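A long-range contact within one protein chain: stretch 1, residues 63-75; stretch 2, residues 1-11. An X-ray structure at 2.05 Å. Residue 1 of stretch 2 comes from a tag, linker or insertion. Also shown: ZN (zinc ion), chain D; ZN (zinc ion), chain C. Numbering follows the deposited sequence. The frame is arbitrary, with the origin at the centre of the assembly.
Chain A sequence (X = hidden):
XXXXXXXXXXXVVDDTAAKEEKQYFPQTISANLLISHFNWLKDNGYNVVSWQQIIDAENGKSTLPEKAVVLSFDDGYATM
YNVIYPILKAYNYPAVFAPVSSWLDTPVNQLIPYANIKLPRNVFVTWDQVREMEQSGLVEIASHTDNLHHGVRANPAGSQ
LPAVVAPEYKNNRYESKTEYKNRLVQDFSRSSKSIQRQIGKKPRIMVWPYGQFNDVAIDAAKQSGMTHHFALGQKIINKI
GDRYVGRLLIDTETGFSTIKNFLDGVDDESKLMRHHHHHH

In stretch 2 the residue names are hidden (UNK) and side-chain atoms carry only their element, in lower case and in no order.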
ATOM      1  N   THR A  63       5.556  12.353 -21.221  1.00 25.45           N
ATOM      2  CA  THR A  63       4.182  11.871 -21.311  1.00 24.93           C
ATOM      3  C   THR A  63       4.171  10.386 -20.984  1.00 24.45           C
ATOM      4  O   THR A  63       5.150   9.718 -21.175  1.00 27.20           O
ATOM      5  CB  THR A  63       3.584  12.085 -22.726  1.00 24.89           C
ATOM      6  OG1 THR A  63       4.489  11.537 -23.659  1.00 27.01           O
ATOM      7  CG2 THR A  63       3.441  13.556 -23.026  1.00 25.45           C
ATOM      8  N   LEU A  64       3.038   9.886 -20.521  1.00 27.25           N
ATOM      9  CA  LEU A  64       2.847   8.459 -20.305  1.00 30.47           C
ATOM     10  C   LEU A  64       2.564   7.667 -21.582  1.00 33.15           C
ATOM     11  O   LEU A  64       1.961   8.187 -22.518  1.00 27.50           O
ATOM     12  CB  LEU A  64       1.656   8.218 -19.384  1.00 31.60           C
ATOM     13  CG  LEU A  64       1.801   8.650 -17.919  1.00 31.00           C
ATOM     14  CD1 LEU A  64       0.708   7.926 -17.193  1.00 33.63           C
ATOM     15  CD2 LEU A  64       3.167   8.322 -17.306  1.00 31.02           C
ATOM     16  N   PRO A  65       2.928   6.368 -21.580  1.00 30.60           N
ATOM     17  CA  PRO A  65       2.520   5.535 -22.710  1.00 30.42           C
ATOM     18  C   PRO A  65       1.045   5.252 -22.632  1.00 31.42           C
ATOM     19  O   PRO A  65       0.380   5.645 -21.639  1.00 29.56           O
ATOM     20  CB  PRO A  65       3.359   4.260 -22.530  1.00 29.01           C
ATOM     21  CG  PRO A  65       3.584   4.200 -21.045  1.00 30.83           C
ATOM     22  CD  PRO A  65       3.777   5.639 -20.627  1.00 29.46           C
ATOM     23  N   GLU A  66       0.527   4.601 -23.673  1.00 33.17           N
ATOM     24  CA  GLU A  66      -0.855   4.120 -23.679  1.00 35.15           C
ATOM     25  C   GLU A  66      -1.066   3.082 -22.578  1.00 26.23           C
ATOM     26  O   GLU A  66      -0.123   2.401 -22.153  1.00 26.71           O
ATOM     27  CB  GLU A  66      -1.249   3.500 -25.045  1.00 38.90           C
ATOM     28  CG  GLU A  66      -1.918   4.478 -26.018  1.00 47.84           C
ATOM     29  CD  GLU A  66      -3.364   4.871 -25.670  1.00 54.63           C
ATOM     30  OE1 GLU A  66      -3.983   4.285 -24.738  1.00 68.75           O
ATOM     31  OE2 GLU A  66      -3.894   5.791 -26.339  1.00 55.36           O
ATOM     32  N   LYS A  67      -2.294   3.013 -22.113  1.00 23.06           N
ATOM     33  CA  LYS A  67      -2.757   1.972 -21.213  1.00 25.95           C
ATOM     34  C   LYS A  67      -1.755   1.817 -20.033  1.00 24.11           C
ATOM     35  O   LYS A  67      -1.308   0.711 -19.710  1.00 21.24           O
ATOM     36  CB  LYS A  67      -2.952   0.649 -21.976  1.00 30.99           C
ATOM     37  CG  LYS A  67      -3.670   0.807 -23.331  1.00 35.29           C
ATOM     38  CD  LYS A  67      -3.836  -0.531 -24.034  1.00 41.61           C
ATOM     39  CE  LYS A  67      -5.071  -1.275 -23.552  1.00 45.40           C
ATOM     40  NZ  LYS A  67      -6.282  -0.733 -24.245  1.00 49.12           N
ATOM     41  N   ALA A  68      -1.414   2.951 -19.439  1.00 21.24           N
ATOM     42  CA  ALA A  68      -0.457   3.000 -18.312  1.00 22.51           C
ATOM     43  C   ALA A  68      -1.079   2.302 -17.104  1.00 20.53           C
ATOM     44  O   ALA A  68      -2.278   2.398 -16.870  1.00 18.70           O
ATOM     45  CB  ALA A  68      -0.101   4.451 -17.981  1.00 24.57           C
ATOM     46  N   VAL A  69      -0.260   1.582 -16.344  1.00 20.48           N
ATOM     47  CA  VAL A  69      -0.719   0.868 -15.180  1.00 20.21           C
ATOM     48  C   VAL A  69       0.387   0.966 -14.130  1.00 18.27           C
ATOM     49  O   VAL A  69       1.567   0.863 -14.451  1.00 16.06           O
ATOM     50  CB  VAL A  69      -0.914  -0.616 -15.515  1.00 23.07           C
ATOM     51  CG1 VAL A  69      -1.220  -1.413 -14.258  1.00 23.01           C
ATOM     52  CG2 VAL A  69      -1.998  -0.768 -16.576  1.00 26.03           C
ATOM     53  N   VAL A  70      -0.009   1.171 -12.877  1.00 16.48           N
ATOM     54  CA  VAL A  70       0.900   1.200 -11.735  1.00 15.04           C
ATOM     55  C   VAL A  70       0.625  -0.067 -10.892  1.00 15.17           C
ATOM     56  O   VAL A  70      -0.539  -0.442 -10.625  1.00 13.78           O
ATOM     57  CB  VAL A  70       0.713   2.450 -10.854  1.00 15.06           C
ATOM     58  CG1 VAL A  70       1.678   2.459  -9.622  1.00 13.30           C
ATOM     59  CG2 VAL A  70       0.981   3.711 -11.640  1.00 15.85           C
ATOM     60  N   LEU A  71       1.688  -0.691 -10.413  1.00 15.59           N
ATOM     61  CA  LEU A  71       1.574  -1.862  -9.540  1.00 14.85           C
ATOM     62  C   LEU A  71       1.866  -1.424  -8.116  1.00 16.04           C
ATOM     63  O   LEU A  71       2.807  -0.727  -7.931  1.00 15.95           O
ATOM     64  CB  LEU A  71       2.636  -2.904  -9.914  1.00 16.92           C
ATOM     65  CG  LEU A  71       2.608  -3.472 -11.322  1.00 16.28           C
ATOM     66  CD1 LEU A  71       3.764  -4.450 -11.559  1.00 16.31           C
ATOM     67  CD2 LEU A  71       1.287  -4.127 -11.634  1.00 16.81           C
ATOM     68  N   SER A  72       1.094  -1.897  -7.116  1.00 15.20           N
ATOM     69  CA  SER A  72       1.257  -1.499  -5.722  1.00 15.55           C
ATOM     70  C   SER A  72       1.150  -2.692  -4.752  1.00 16.52           C
ATOM     71  O   SER A  72       0.340  -3.604  -4.988  1.00 15.84           O
ATOM     72  CB  SER A  72       0.276  -0.390  -5.345  1.00 16.45           C
ATOM     73  OG  SER A  72      -1.093  -0.776  -5.432  1.00 14.63           O
ATOM     74  N   PHE A  73       2.021  -2.702  -3.722  1.00 14.59           N
ATOM     75  CA  PHE A  73       2.102  -3.813  -2.796  1.00 14.82           C
ATOM     76  C   PHE A  73       2.062  -3.247  -1.401  1.00 14.34           C
ATOM     77  O   PHE A  73       2.790  -2.289  -1.080  1.00 14.18           O
ATOM     78  CB  PHE A  73       3.358  -4.646  -2.986  1.00 14.10           C
ATOM     79  CG  PHE A  73       3.460  -5.259  -4.346  1.00 13.33           C
ATOM     80  CD1 PHE A  73       3.990  -4.533  -5.425  1.00 13.04           C
ATOM     81  CD2 PHE A  73       3.060  -6.575  -4.566  1.00 13.38           C
ATOM     82  CE1 PHE A  73       4.028  -5.111  -6.695  1.00 12.94           C
ATOM     83  CE2 PHE A  73       3.118  -7.133  -5.813  1.00 12.42           C
ATOM     84  CZ  PHE A  73       3.584  -6.395  -6.886  1.00 12.74           C
ATOM     85  N   ASP A  74       1.088  -3.725  -0.634  1.00 14.27           N
ATOM     86  CA  ASP A  74       0.823  -3.204   0.713  1.00 15.51           C
ATOM     87  C   ASP A  74       1.310  -4.125   1.841  1.00 15.92           C
ATOM     88  O   ASP A  74       1.139  -5.344   1.764  1.00 14.79           O
ATOM     89  CB  ASP A  74      -0.665  -3.022   0.994  1.00 14.98           C
ATOM     90  CG  ASP A  74      -1.357  -1.967   0.142  1.00 14.39           C
ATOM     91  OD1 ASP A  74      -0.719  -1.238  -0.646  1.00 11.80           O
ATOM     92  OD2 ASP A  74      -2.608  -1.839   0.354  1.00 12.63           O
ATOM     93  N   ASP A  75       1.877  -3.467   2.879  1.00 15.21           N
ATOM     94  CA  ASP A  75       1.944  -3.862   4.285  1.00 16.46           C
ATOM     95  C   ASP A  75       3.349  -4.046   4.836  1.00 16.30           C
ATOM     96  O   ASP A  75       3.543  -3.844   6.009  1.00 16.99           O
ATOM     97  CB  ASP A  75       1.139  -5.121   4.635  1.00 16.60           C
ATOM     98  CG  ASP A  75      -0.309  -4.888   4.634  1.00 17.52           C
ATOM     99  OD1 ASP A  75      -0.789  -3.832   4.200  1.00 17.31           O
ATOM    100  OD2 ASP A  75      -0.999  -5.792   5.126  1.00 21.02           O
ATOM    101  N   UNK A   1      -1.701   8.786 -23.233  1.00 55.38           N
ATOM    102  CA  UNK A   1      -2.995   9.259 -22.668  1.00 59.01           C
ATOM    103  C   UNK A   1      -2.765   9.973 -21.370  1.00 52.61           C
ATOM    104  O   UNK A   1      -1.628  10.088 -20.893  1.00 49.25           O
ATOM    105  c   UNK A   1      -3.897   8.073 -22.365  1.00 72.31           C
ATOM    106  c   UNK A   1      -5.219   8.074 -23.115  1.00 84.90           C
ATOM    107  c   UNK A   1      -4.984   5.430 -21.428  1.00107.15           C
ATOM    108 se   UNK A   1      -5.878   6.213 -23.012  1.00127.56          SE
ATOM    109  N   UNK A   2      -3.863  10.449 -20.790  1.00 47.50           N
ATOM    110  CA  UNK A   2      -3.847  11.106 -19.485  1.00 47.97           C
ATOM    111  C   UNK A   2      -4.391  10.188 -18.329  1.00 40.35           C
ATOM    112  O   UNK A   2      -4.578  10.647 -17.210  1.00 38.69           O
ATOM    113  o   UNK A   2      -6.337  11.119 -20.598  1.00 55.22           O
ATOM    114  c   UNK A   2      -4.651  12.416 -19.561  1.00 49.34           C
ATOM    115  c   UNK A   2      -6.090  12.191 -20.010  1.00 54.08           C
ATOM    116  o   UNK A   2      -6.967  13.059 -19.779  1.00 64.43           O
ATOM    117  N   UNK A   3      -4.641   8.918 -18.604  1.00 34.79           N
ATOM    118  CA  UNK A   3      -5.312   8.037 -17.654  1.00 33.22           C
ATOM    119  C   UNK A   3      -4.312   6.971 -17.233  1.00 28.93           C
ATOM    120  O   UNK A   3      -3.421   6.601 -18.011  1.00 24.23           O
ATOM    121  c   UNK A   3      -7.270   8.097 -19.313  1.00 44.76           C
ATOM    122  n   UNK A   3     -11.508   8.358 -19.876  1.00 73.13           N
ATOM    123  c   UNK A   3      -8.145   9.163 -18.684  1.00 52.24           C
ATOM    124  n   UNK A   3     -10.073   7.128 -18.594  1.00 72.23           N
ATOM    125  n   UNK A   3      -9.447   9.219 -19.332  1.00 60.13           N
ATOM    126  c   UNK A   3     -10.341   8.238 -19.266  1.00 65.70           C
ATOM    127  c   UNK A   3      -6.491   7.312 -18.292  1.00 35.78           C
ATOM    128  N   UNK A   4      -4.504   6.434 -16.034  1.00 23.28           N
ATOM    129  CA  UNK A   4      -3.802   5.229 -15.598  1.00 21.64           C
ATOM    130  C   UNK A   4      -4.657   4.431 -14.594  1.00 21.43           C
ATOM    131  O   UNK A   4      -5.521   5.018 -13.873  1.00 20.41           O
ATOM    132  c   UNK A   4      -2.443   5.685 -12.522  1.00 18.61           C
ATOM    133  o   UNK A   4      -2.588   8.429 -10.181  1.00 18.20           O
ATOM    134  c   UNK A   4      -2.568   7.760 -13.724  1.00 20.78           C
ATOM    135  c   UNK A   4      -2.418   5.590 -15.032  1.00 21.37           C
ATOM    136  c   UNK A   4      -2.624   8.461 -12.532  1.00 21.05           C
ATOM    137  c   UNK A   4      -2.452   6.358 -13.731  1.00 21.19           C
ATOM    138  c   UNK A   4      -2.455   6.371 -11.326  1.00 19.30           C
ATOM    139  c   UNK A   4      -2.564   7.752 -11.333  1.00 19.19           C
ATOM    140  N   UNK A   5      -4.422   3.109 -14.594  1.00 17.52           N
ATOM    141  CA  UNK A   5      -5.032   2.194 -13.663  1.00 18.00           C
ATOM    142  C   UNK A   5      -4.006   1.772 -12.611  1.00 16.55           C
ATOM    143  O   UNK A   5      -2.825   1.859 -12.832  1.00 17.84           O
ATOM    144  N   UNK A   6      -4.478   1.280 -11.481  1.00 15.66           N
ATOM    145  CA  UNK A   6      -3.611   0.853 -10.404  1.00 14.87           C
ATOM    146  C   UNK A   6      -4.039  -0.502  -9.878  1.00 14.32           C
ATOM    147  O   UNK A   6      -5.205  -0.680  -9.581  1.00 16.34           O
ATOM    148  c   UNK A   6      -2.508   1.414  -8.221  1.00 14.22           C
ATOM    149  c   UNK A   6      -3.167   3.283  -9.736  1.00 13.85           C
ATOM    150  c   UNK A   6      -3.548   1.882  -9.242  1.00 13.95           C
ATOM    151  N   UNK A   7      -3.112  -1.446  -9.720  1.00 14.32           N
ATOM    152  CA  UNK A   7      -3.441  -2.721  -9.083  1.00 14.36           C
ATOM    153  C   UNK A   7      -2.921  -2.799  -7.652  1.00 14.71           C
ATOM    154  O   UNK A   7      -1.773  -2.435  -7.377  1.00 14.59           O
ATOM    155  c   UNK A   7      -4.657  -3.806 -11.675  1.00 16.50           C
ATOM    156  c   UNK A   7      -3.172  -4.008 -11.392  1.00 15.59           C
ATOM    157  c   UNK A   7      -2.666  -5.353 -11.950  1.00 14.74           C
ATOM    158  c   UNK A   7      -2.910  -3.890  -9.854  1.00 14.67           C
ATOM    159  N   UNK A   8      -3.749  -3.273  -6.726  1.00 13.82           N
ATOM    160  CA  UNK A   8      -3.318  -3.372  -5.306  1.00 13.02           C
ATOM    161  C   UNK A   8      -3.114  -4.818  -4.862  1.00 12.97           C
ATOM    162  O   UNK A   8      -4.091  -5.573  -4.702  1.00 13.91           O
ATOM    163  c   UNK A   8      -4.353  -2.685  -4.394  1.00 13.89           C
ATOM    164  N   UNK A   9      -1.881  -5.183  -4.552  1.00 13.54           N
ATOM    165  CA  UNK A   9      -1.503  -6.508  -4.121  1.00 14.09           C
ATOM    166  C   UNK A   9      -1.076  -6.460  -2.656  1.00 14.79           C
ATOM    167  O   UNK A   9      -0.814  -5.397  -2.155  1.00 17.14           O
ATOM    168  c   UNK A   9      -0.347  -6.461  -7.367  1.00 16.03           C
ATOM    169  o   UNK A   9      -1.282  -8.212 -10.427  1.00 17.69           O
ATOM    170  c   UNK A   9      -1.263  -8.960  -8.068  1.00 16.52           C
ATOM    171  c   UNK A   9      -0.283  -7.034  -4.892  1.00 14.70           C
ATOM    172  c   UNK A   9      -1.029  -7.964  -9.067  1.00 14.47           C
ATOM    173  c   UNK A   9      -0.572  -6.764  -8.719  1.00 14.81           C
ATOM    174  c   UNK A   9      -0.567  -7.395  -6.355  1.00 15.17           C
ATOM    175  c   UNK A   9      -0.990  -8.670  -6.720  1.00 15.07           C
ATOM    176  N   UNK A  10      -1.045  -7.608  -1.984  1.00 14.57           N
ATOM    177  CA  UNK A  10      -0.527  -7.706  -0.611  1.00 15.61           C
ATOM    178  C   UNK A  10       0.589  -8.737  -0.623  1.00 14.68           C
ATOM    179  O   UNK A  10       1.641  -8.515  -1.293  1.00 15.75           O
ATOM    180  n   UNK A  10      -3.579  -6.607  -0.521  1.00 16.01           N
ATOM    181  c   UNK A  10      -2.636  -6.865   0.449  1.00 15.39           C
ATOM    182  c   UNK A  10      -1.689  -8.009   0.351  1.00 15.55           C
ATOM    183  n   UNK A  10      -3.715  -5.014   0.887  1.00 16.95           N
ATOM    184  c   UNK A  10      -2.701  -5.843   1.320  1.00 15.12           C
ATOM    185  c   UNK A  10      -4.220  -5.495  -0.236  1.00 15.82           C
ATOM    186  N   UNK A  11       0.404  -9.851   0.063  1.00 13.98           N
ATOM    187  CA  UNK A  11       1.446 -10.857   0.038  1.00 15.59           C
ATOM    188  C   UNK A  11       1.306 -11.758  -1.182  1.00 15.61           C
ATOM    189  O   UNK A  11       0.179 -11.999  -1.681  1.00 16.54           O
ATOM    190  o   UNK A  11       2.689 -12.259   1.419  1.00 16.60           O
ATOM    191  c   UNK A  11       1.466 -11.672   1.304  1.00 15.35           C
TER
HETATM  192 ZN    ZN D 402      -3.931  -2.966   1.520  1.00 14.71          ZN
HETATM  193 ZN    ZN C 401      -2.392  -2.897   4.604  1.00 14.83          ZN
HETATM  194  O   HOH W   1       0.420  11.681 -20.600  1.00 38.80           O
HETATM  195  O   HOH W   2      -3.908  -2.745   3.508  1.00  6.17           O

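Position 1 carries an unbranched chain of two carbons, a selenium and a terminal carbon, lying against Glu66 and Lys67. Selenium settles it: this is selenomethionine, Met1, which comes from a tag. Its SE lies 3.2 Å from Glu66 OE1, and a water joins Met1 O (2.6 Å) to Leu64 N (3.2 Å). The residue is poorly ordered, so its contacts deserve less weight.

Position 2 has two carbons, the second bearing two oxygens, and points away from stretch 1. A carboxylate this short is Asp2, whose charge suits a partly exposed site.

Position 3 has three carbons, a nitrogen, and a carbon holding two more nitrogens, a guanidinium. Arg3 leads its charged end away from stretch 1, leaving mainly its backbone O near Ala68 CB, at 4.0 Å.

At position 4 one carbon leads to a six-carbon ring bearing one oxygen, and these atoms pack against Ala68 and Val70; this is Tyr4. Its CB lies 3.9 Å from Ala68 CB, and its CD2 4.0 Å from Val70 CG2, so the ring's apolar carbons suit this buried side of the sheet.

Position 5 has no side-chain atoms, only backbone paired with Ala68 and Val70, and is Gly5. Its N donates to Ala68 O (3.2 Å), and its O accepts from Val70 N (2.9 Å). Glycine keeps these strand bonds while leaving the face that Val69 occupies without a side chain at this point.

Position 6 shows three carbons, one carrying the other two, packed beside Val70. Val6, beta-branched and well suited to a strand, sets CG2 4.1 Å from Val70 CB, on the same sheet face as Tyr4.

Position 7 has four carbons forked at the second, filling apolar space beside Val69 and Leu71, which defines Leu7. Its CD1 lies 4.2 Å from Leu71 CD2. Its N donates to Val70 O (2.9 Å), while its O receives both Ser72 N (2.9 Å) and Ser72 OG (2.6 Å).

A single carbon, 3.9 Å from Ser72 OG, marks position 8 as Ala8. This small, buried side chain shares its face with Ser72.

Position 9 again has a carbon and a six-carbon ring with one oxygen, set against Phe73 and Leu71: Tyr9. Its CB approaches Phe73 CD2 at 3.4 Å; the two rings are nearly parallel but slid apart, so they barely overlap. The hydroxyl is satisfied elsewhere in the structure.

At position 10, one carbon precedes a five-membered ring of three carbons and two nitrogens, an imidazole near Asp74 and Asp75. His10 suits metal binding: its NE2 and Asp74 OD2 each lie 2.1 Å from the chain D zinc.

Position 11 ends in one carbon and one oxygen, a hydroxymethyl. Ser11 turns away from stretch 1, and its small polar group is satisfied elsewhere in the structure.

The contact is a parallel pairing of neighbouring strands. Alternate residues of stretch 2 donate to and accept from stretch 1, ending with Tyr9 N to Ser72 O (2.8 Å) and Asp74 N to Tyr9 O (3.0 Å). Side chains alternate between faces: Val70 and Val6 on one, Leu71, Leu7, Phe73 and Tyr9 on the other. Beyond the last backbone bond, zinc joins the two stretches through His10 and Asp74.

Stretch 2, residues 1-11: MDRYGVLAYHS
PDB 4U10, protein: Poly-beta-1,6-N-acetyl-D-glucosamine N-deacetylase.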